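Local coordinates for protein putative methylase (PDB 3LDU) that binds GTP and is probably an RNA-binding methyltransferase that modifies guanine in ribosomal RNA, at residues 339-353 with 365-377. Numbering follows the deposited sequence.
Sequences SYYLITSYEDFEYEF and NGMLKTNFFQYPG
Strand 368-375 is the reversed strand of the class I methyltransferase sheet, a seven-stranded Rossmann-like sheet, set antiparallel between strands 339-344 and 359-365. Tyr340, Leu342 and Thr344 pair with Tyr375, Phe373 and Asn371 through six backbone hydrogen bonds, and strand 339-344 continues on its other edge, in parallel, to strand 304-307. The short helix 349-353 turns back over the face that carries Phe373 and Tyr375. There Phe349 lays CD2 over one face of the Phe373 ring, 3.6 Å from its CD2, with the planes inclined at 34°, while Thr344 CG2 touches CE2 of the same ring. Glu350 runs past it, its OE1 at the ring edge beside CE1, and its OE2 takes the backbone N-H of Ala357. Two residues on from Phe373, one face of the Tyr375 ring receives Phe353 CE2, and Tyr340 CD1 presses on Tyr375 CB at 3.4 Å, making an aromatic cluster of these three. Both tyrosine hydroxyls are held by Gln355, which offers its side-chain nitrogen to Tyr340 and its backbone carbonyl to Tyr375. On the opposite face, toward helix 181-189, Phe372 swings its ring under the neighbouring strand with CG anti to its own N (chi1 -170°), bringing CZ to 3.3 Å from Tyr341 CB; the two rings are nearly parallel but slid apart. A water ties the turn to the strand, accepting from Asn371 ND2 (2.9 Å) and donating to Thr344 O and, weakly, to Tyr346 O. At the other end, Gly377 N donates to Ser339 OG at 2.9 Å.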
loop_
_atom_site.group_PDB
_atom_site.type_symbol
_atom_site.label_atom_id
_atom_site.label_comp_id
_atom_site.label_asym_id
_atom_site.label_seq_id
_atom_site.Cartn_x
_atom_site.Cartn_y
_atom_site.Cartn_z
ATOM N N SER A 339 14.633 -10.676 -17.564
ATOM C CA SER A 339 13.386 -9.915 -17.615
ATOM C C SER A 339 13.646 -8.634 -16.832
ATOM O O SER A 339 14.261 -8.687 -15.775
ATOM C CB SER A 339 12.262 -10.675 -16.897
ATOM O OG SER A 339 11.903 -11.871 -17.574
ATOM N N TYR A 340 13.187 -7.488 -17.323
ATOM C CA TYR A 340 13.411 -6.253 -16.577
ATOM C C TYR A 340 12.158 -5.382 -16.557
ATOM O O TYR A 340 11.375 -5.386 -17.509
ATOM C CB TYR A 340 14.638 -5.482 -17.087
ATOM C CG TYR A 340 14.969 -5.680 -18.561
ATOM C CD1 TYR A 340 14.454 -4.831 -19.528
ATOM C CD2 TYR A 340 15.832 -6.689 -18.969
ATOM C CE1 TYR A 340 14.758 -4.993 -20.871
ATOM C CE2 TYR A 340 16.144 -6.866 -20.330
ATOM C CZ TYR A 340 15.600 -6.007 -21.270
ATOM O OH TYR A 340 15.890 -6.149 -22.622
ATOM N N TYR A 341 11.986 -4.648 -15.464
ATOM C CA TYR A 341 10.769 -3.882 -15.214
ATOM C C TYR A 341 11.195 -2.549 -14.625
ATOM O O TYR A 341 11.966 -2.516 -13.669
ATOM C CB TYR A 341 9.884 -4.638 -14.219
ATOM C CG TYR A 341 9.508 -6.031 -14.693
ATOM C CD1 TYR A 341 8.306 -6.263 -15.356
ATOM C CD2 TYR A 341 10.378 -7.114 -14.505
ATOM C CE1 TYR A 341 7.955 -7.539 -15.797
ATOM C CE2 TYR A 341 10.039 -8.393 -14.958
ATOM C CZ TYR A 341 8.825 -8.595 -15.596
ATOM O OH TYR A 341 8.470 -9.855 -16.058
ATOM N N LEU A 342 10.731 -1.454 -15.208
ATOM C CA LEU A 342 11.179 -0.135 -14.775
ATOM C C LEU A 342 9.993 0.787 -14.620
ATOM O O LEU A 342 9.117 0.837 -15.490
ATOM C CB LEU A 342 12.129 0.468 -15.824
ATOM C CG LEU A 342 13.457 -0.254 -16.054
ATOM C CD1 LEU A 342 13.298 -1.232 -17.209
ATOM C CD2 LEU A 342 14.587 0.726 -16.348
ATOM N N ILE A 343 9.960 1.517 -13.514
ATOM C CA ILE A 343 8.904 2.499 -13.303
ATOM C C ILE A 343 9.456 3.916 -13.466
ATOM O O ILE A 343 10.497 4.258 -12.904
ATOM C CB ILE A 343 8.220 2.314 -11.914
ATOM C CG1 ILE A 343 7.150 3.389 -11.724
ATOM C CG2 ILE A 343 9.252 2.322 -10.778
ATOM C CD1 ILE A 343 6.146 3.092 -10.580
ATOM N N THR A 344 8.799 4.723 -14.287
ATOM C CA THR A 344 9.224 6.102 -14.466
ATOM C C THR A 344 8.084 6.954 -14.980
ATOM O O THR A 344 7.179 6.448 -15.646
ATOM C CB THR A 344 10.439 6.236 -15.424
ATOM O OG1 THR A 344 10.760 7.625 -15.567
ATOM C CG2 THR A 344 10.126 5.651 -16.794
ATOM N N SER A 345 8.137 8.248 -14.683
ATOM C CA SER A 345 7.130 9.179 -15.180
ATOM C C SER A 345 7.543 9.778 -16.517
ATOM O O SER A 345 6.787 10.548 -17.121
ATOM C CB SER A 345 6.889 10.301 -14.171
ATOM O OG SER A 345 8.047 11.104 -14.021
ATOM N N TYR A 346 8.739 9.426 -16.980
ATOM C CA TYR A 346 9.215 9.900 -18.278
ATOM C C TYR A 346 8.392 9.248 -19.397
ATOM O O TYR A 346 8.514 8.053 -19.659
ATOM C CB TYR A 346 10.713 9.621 -18.444
ATOM C CG TYR A 346 11.314 10.319 -19.649
ATOM C CD1 TYR A 346 11.728 11.642 -19.571
ATOM C CD2 TYR A 346 11.447 9.660 -20.860
ATOM C CE1 TYR A 346 12.262 12.291 -20.667
ATOM C CE2 TYR A 346 11.985 10.299 -21.963
ATOM C CZ TYR A 346 12.387 11.617 -21.859
ATOM O OH TYR A 346 12.927 12.273 -22.944
ATOM N N GLU A 347 7.543 10.041 -20.042
ATOM C CA GLU A 347 6.583 9.514 -21.017
ATOM C C GLU A 347 7.226 8.721 -22.157
ATOM O O GLU A 347 6.779 7.624 -22.495
ATOM C CB GLU A 347 5.724 10.645 -21.591
ATOM C CG GLU A 347 4.621 11.125 -20.659
ATOM C CD GLU A 347 3.416 10.200 -20.647
ATOM O OE1 GLU A 347 2.765 10.061 -21.705
ATOM O OE2 GLU A 347 3.113 9.623 -19.580
ATOM N N ASP A 348 8.283 9.280 -22.736
ATOM C CA ASP A 348 8.921 8.688 -23.905
ATOM C C ASP A 348 10.059 7.736 -23.531
ATOM O O ASP A 348 11.078 7.662 -24.232
ATOM C CB ASP A 348 9.455 9.793 -24.809
ATOM C CG ASP A 348 9.563 9.361 -26.255
ATOM O OD1 ASP A 348 8.733 8.532 -26.689
ATOM O OD2 ASP A 348 10.472 9.854 -26.954
ATOM N N PHE A 349 9.874 7.007 -22.433
ATOM C CA PHE A 349 10.891 6.095 -21.926
ATOM C C PHE A 349 11.309 5.041 -22.948
ATOM O O PHE A 349 12.492 4.844 -23.186
ATOM C CB PHE A 349 10.421 5.406 -20.632
ATOM C CG PHE A 349 11.316 4.284 -20.206
ATOM C CD1 PHE A 349 12.508 4.542 -19.536
ATOM C CD2 PHE A 349 10.999 2.977 -20.520
ATOM C CE1 PHE A 349 13.348 3.507 -19.160
ATOM C CE2 PHE A 349 11.840 1.940 -20.155
ATOM C CZ PHE A 349 13.013 2.205 -19.473
ATOM N N GLU A 350 10.333 4.382 -23.567
ATOM C CA GLU A 350 10.627 3.290 -24.489
ATOM C C GLU A 350 11.533 3.745 -25.620
ATOM O O GLU A 350 12.427 3.012 -26.039
ATOM C CB GLU A 350 9.337 2.686 -25.041
ATOM C CG GLU A 350 8.555 1.910 -23.990
ATOM C CD GLU A 350 7.129 1.649 -24.414
ATOM O OE1 GLU A 350 6.355 2.625 -24.469
ATOM O OE2 GLU A 350 6.787 0.477 -24.686
ATOM N N TYR A 351 11.314 4.966 -26.094
ATOM C CA TYR A 351 12.143 5.501 -27.169
ATOM C C TYR A 351 13.614 5.649 -26.762
ATOM O O TYR A 351 14.520 5.257 -27.509
ATOM C CB TYR A 351 11.578 6.825 -27.686
ATOM C CG TYR A 351 12.415 7.413 -28.797
ATOM C CD1 TYR A 351 12.349 6.897 -30.085
ATOM C CD2 TYR A 351 13.286 8.467 -28.553
ATOM C CE1 TYR A 351 13.124 7.429 -31.104
ATOM C CE2 TYR A 351 14.062 9.001 -29.562
ATOM C CZ TYR A 351 13.978 8.480 -30.836
ATOM O OH TYR A 351 14.751 9.008 -31.848
ATOM N N GLU A 352 13.872 6.196 -25.579
ATOM C CA GLU A 352 15.254 6.406 -25.151
ATOM C C GLU A 352 15.909 5.099 -24.690
ATOM O O GLU A 352 17.107 4.864 -24.922
ATOM C CB GLU A 352 15.319 7.463 -24.048
ATOM C CG GLU A 352 14.661 8.780 -24.419
ATOM C CD GLU A 352 15.396 9.519 -25.527
ATOM O OE1 GLU A 352 16.541 9.131 -25.857
ATOM O OE2 GLU A 352 14.828 10.495 -26.067
ATOM N N PHE A 353 15.113 4.250 -24.044
ATOM C CA PHE A 353 15.553 2.929 -23.601
ATOM C C PHE A 353 15.901 2.006 -24.779
ATOM O O PHE A 353 16.744 1.120 -24.650
ATOM C CB PHE A 353 14.471 2.294 -22.727
ATOM C CG PHE A 353 14.879 1.004 -22.091
ATOM C CD1 PHE A 353 15.797 0.990 -21.048
ATOM C CD2 PHE A 353 14.319 -0.195 -22.505
ATOM C CE1 PHE A 353 16.168 -0.194 -20.440
ATOM C CE2 PHE A 353 14.684 -1.388 -21.902
ATOM C CZ PHE A 353 15.614 -1.386 -20.861
ATOM N N ASN A 365 2.774 7.278 -7.826
ATOM C CA ASN A 365 3.333 7.773 -6.570
ATOM C C ASN A 365 2.588 9.070 -6.243
ATOM O O ASN A 365 3.205 10.127 -6.100
ATOM C CB ASN A 365 4.837 8.068 -6.685
ATOM C CG ASN A 365 5.724 6.855 -6.371
ATOM O OD1 ASN A 365 5.926 6.476 -5.201
ATOM N ND2 ASN A 365 6.297 6.269 -7.419
ATOM N N GLY A 366 1.261 8.990 -6.163
ATOM C CA GLY A 366 0.430 10.148 -5.880
ATOM C C GLY A 366 0.682 11.338 -6.791
ATOM O O GLY A 366 0.169 11.399 -7.911
HETATM N N MSE A 367 1.482 12.285 -6.306
HETATM C CA MSE A 367 1.777 13.519 -7.033
HETATM C C MSE A 367 2.475 13.269 -8.372
HETATM O O MSE A 367 2.640 14.187 -9.181
HETATM C CB MSE A 367 2.632 14.450 -6.165
HETATM C CG MSE A 367 2.737 15.876 -6.690
HETATM SE SE MSE A 367 1.043 16.845 -6.581
HETATM C CE MSE A 367 1.476 18.337 -7.757
ATOM N N LEU A 368 2.885 12.026 -8.602
ATOM C CA LEU A 368 3.592 11.674 -9.825
ATOM C C LEU A 368 2.786 10.688 -10.656
ATOM O O LEU A 368 2.254 9.708 -10.134
ATOM C CB LEU A 368 4.958 11.074 -9.491
ATOM C CG LEU A 368 5.872 11.963 -8.646
ATOM C CD1 LEU A 368 7.169 11.251 -8.313
ATOM C CD2 LEU A 368 6.143 13.272 -9.371
ATOM N N LYS A 369 2.685 10.944 -11.953
ATOM C CA LYS A 369 2.023 9.986 -12.824
ATOM C C LYS A 369 3.073 9.122 -13.498
ATOM O O LYS A 369 3.717 9.537 -14.459
ATOM C CB LYS A 369 1.122 10.669 -13.854
ATOM C CG LYS A 369 0.285 9.686 -14.663
ATOM C CD LYS A 369 -1.046 10.290 -15.060
ATOM C CE LYS A 369 -1.284 10.145 -16.550
ATOM N NZ LYS A 369 -0.271 10.899 -17.339
ATOM N N THR A 370 3.237 7.914 -12.976
ATOM C CA THR A 370 4.282 7.010 -13.431
ATOM C C THR A 370 3.708 5.887 -14.290
ATOM O O THR A 370 2.514 5.576 -14.210
ATOM C CB THR A 370 5.037 6.406 -12.232
ATOM O OG1 THR A 370 4.091 5.918 -11.280
ATOM C CG2 THR A 370 5.891 7.455 -11.551
ATOM N N ASN A 371 4.558 5.305 -15.135
ATOM C CA ASN A 371 4.214 4.086 -15.865
ATOM C C ASN A 371 5.181 2.973 -15.507
ATOM O O ASN A 371 6.354 3.226 -15.271
ATOM C CB ASN A 371 4.255 4.315 -17.371
ATOM C CG ASN A 371 3.124 5.187 -17.857
ATOM O OD1 ASN A 371 1.968 4.759 -17.898
ATOM N ND2 ASN A 371 3.449 6.421 -18.229
ATOM N N PHE A 372 4.684 1.744 -15.454
ATOM C CA PHE A 372 5.528 0.585 -15.178
ATOM C C PHE A 372 5.711 -0.128 -16.511
ATOM O O PHE A 372 4.752 -0.666 -17.060
ATOM C CB PHE A 372 4.818 -0.329 -14.178
ATOM C CG PHE A 372 5.675 -1.448 -13.635
ATOM C CD1 PHE A 372 6.986 -1.223 -13.231
ATOM C CD2 PHE A 372 5.150 -2.723 -13.506
ATOM C CE1 PHE A 372 7.757 -2.255 -12.705
ATOM C CE2 PHE A 372 5.911 -3.759 -12.990
ATOM C CZ PHE A 372 7.212 -3.526 -12.584
ATOM N N PHE A 373 6.933 -0.092 -17.040
ATOM C CA PHE A 373 7.264 -0.714 -18.325
ATOM C C PHE A 373 7.817 -2.118 -18.102
ATOM O O PHE A 373 8.831 -2.293 -17.436
ATOM C CB PHE A 373 8.305 0.128 -19.030
ATOM C CG PHE A 373 7.839 1.507 -19.378
ATOM C CD1 PHE A 373 7.185 1.746 -20.576
ATOM C CD2 PHE A 373 8.062 2.565 -18.514
ATOM C CE1 PHE A 373 6.756 3.021 -20.909
ATOM C CE2 PHE A 373 7.644 3.845 -18.841
ATOM C CZ PHE A 373 6.992 4.072 -20.042
ATOM N N GLN A 374 7.166 -3.116 -18.687
ATOM C CA GLN A 374 7.462 -4.509 -18.365
ATOM C C GLN A 374 8.121 -5.175 -19.562
ATOM O O GLN A 374 7.587 -5.122 -20.665
ATOM C CB GLN A 374 6.161 -5.238 -18.025
ATOM C CG GLN A 374 5.441 -4.576 -16.868
ATOM C CD GLN A 374 4.080 -5.177 -16.560
ATOM O OE1 GLN A 374 3.229 -4.517 -15.968
ATOM N NE2 GLN A 374 3.870 -6.430 -16.949
ATOM N N TYR A 375 9.267 -5.806 -19.328
ATOM C CA TYR A 375 10.035 -6.462 -20.392
ATOM C C TYR A 375 10.396 -7.893 -20.006
ATOM O O TYR A 375 11.560 -8.176 -19.706
ATOM C CB TYR A 375 11.324 -5.703 -20.664
ATOM C CG TYR A 375 11.165 -4.292 -21.165
ATOM C CD1 TYR A 375 11.184 -4.017 -22.530
ATOM C CD2 TYR A 375 11.020 -3.227 -20.280
ATOM C CE1 TYR A 375 11.057 -2.717 -23.000
ATOM C CE2 TYR A 375 10.884 -1.921 -20.739
ATOM C CZ TYR A 375 10.902 -1.673 -22.103
ATOM O OH TYR A 375 10.772 -0.383 -22.572
ATOM N N PRO A 376 9.408 -8.800 -20.008
ATOM C CA PRO A 376 9.714 -10.211 -19.746
ATOM C C PRO A 376 10.645 -10.746 -20.818
ATOM O O PRO A 376 10.554 -10.313 -21.972
ATOM C CB PRO A 376 8.342 -10.898 -19.836
ATOM C CG PRO A 376 7.462 -9.922 -20.584
ATOM C CD PRO A 376 7.960 -8.571 -20.169
ATOM N N GLY A 377 11.534 -11.659 -20.438
ATOM C CA GLY A 377 12.511 -12.213 -21.359
ATOM C C GLY A 377 11.855 -13.015 -22.464
ATOM O O GLY A 377 10.676 -13.357 -22.370
HETATM O O HOH W 1 6.252 7.072 -18.263
#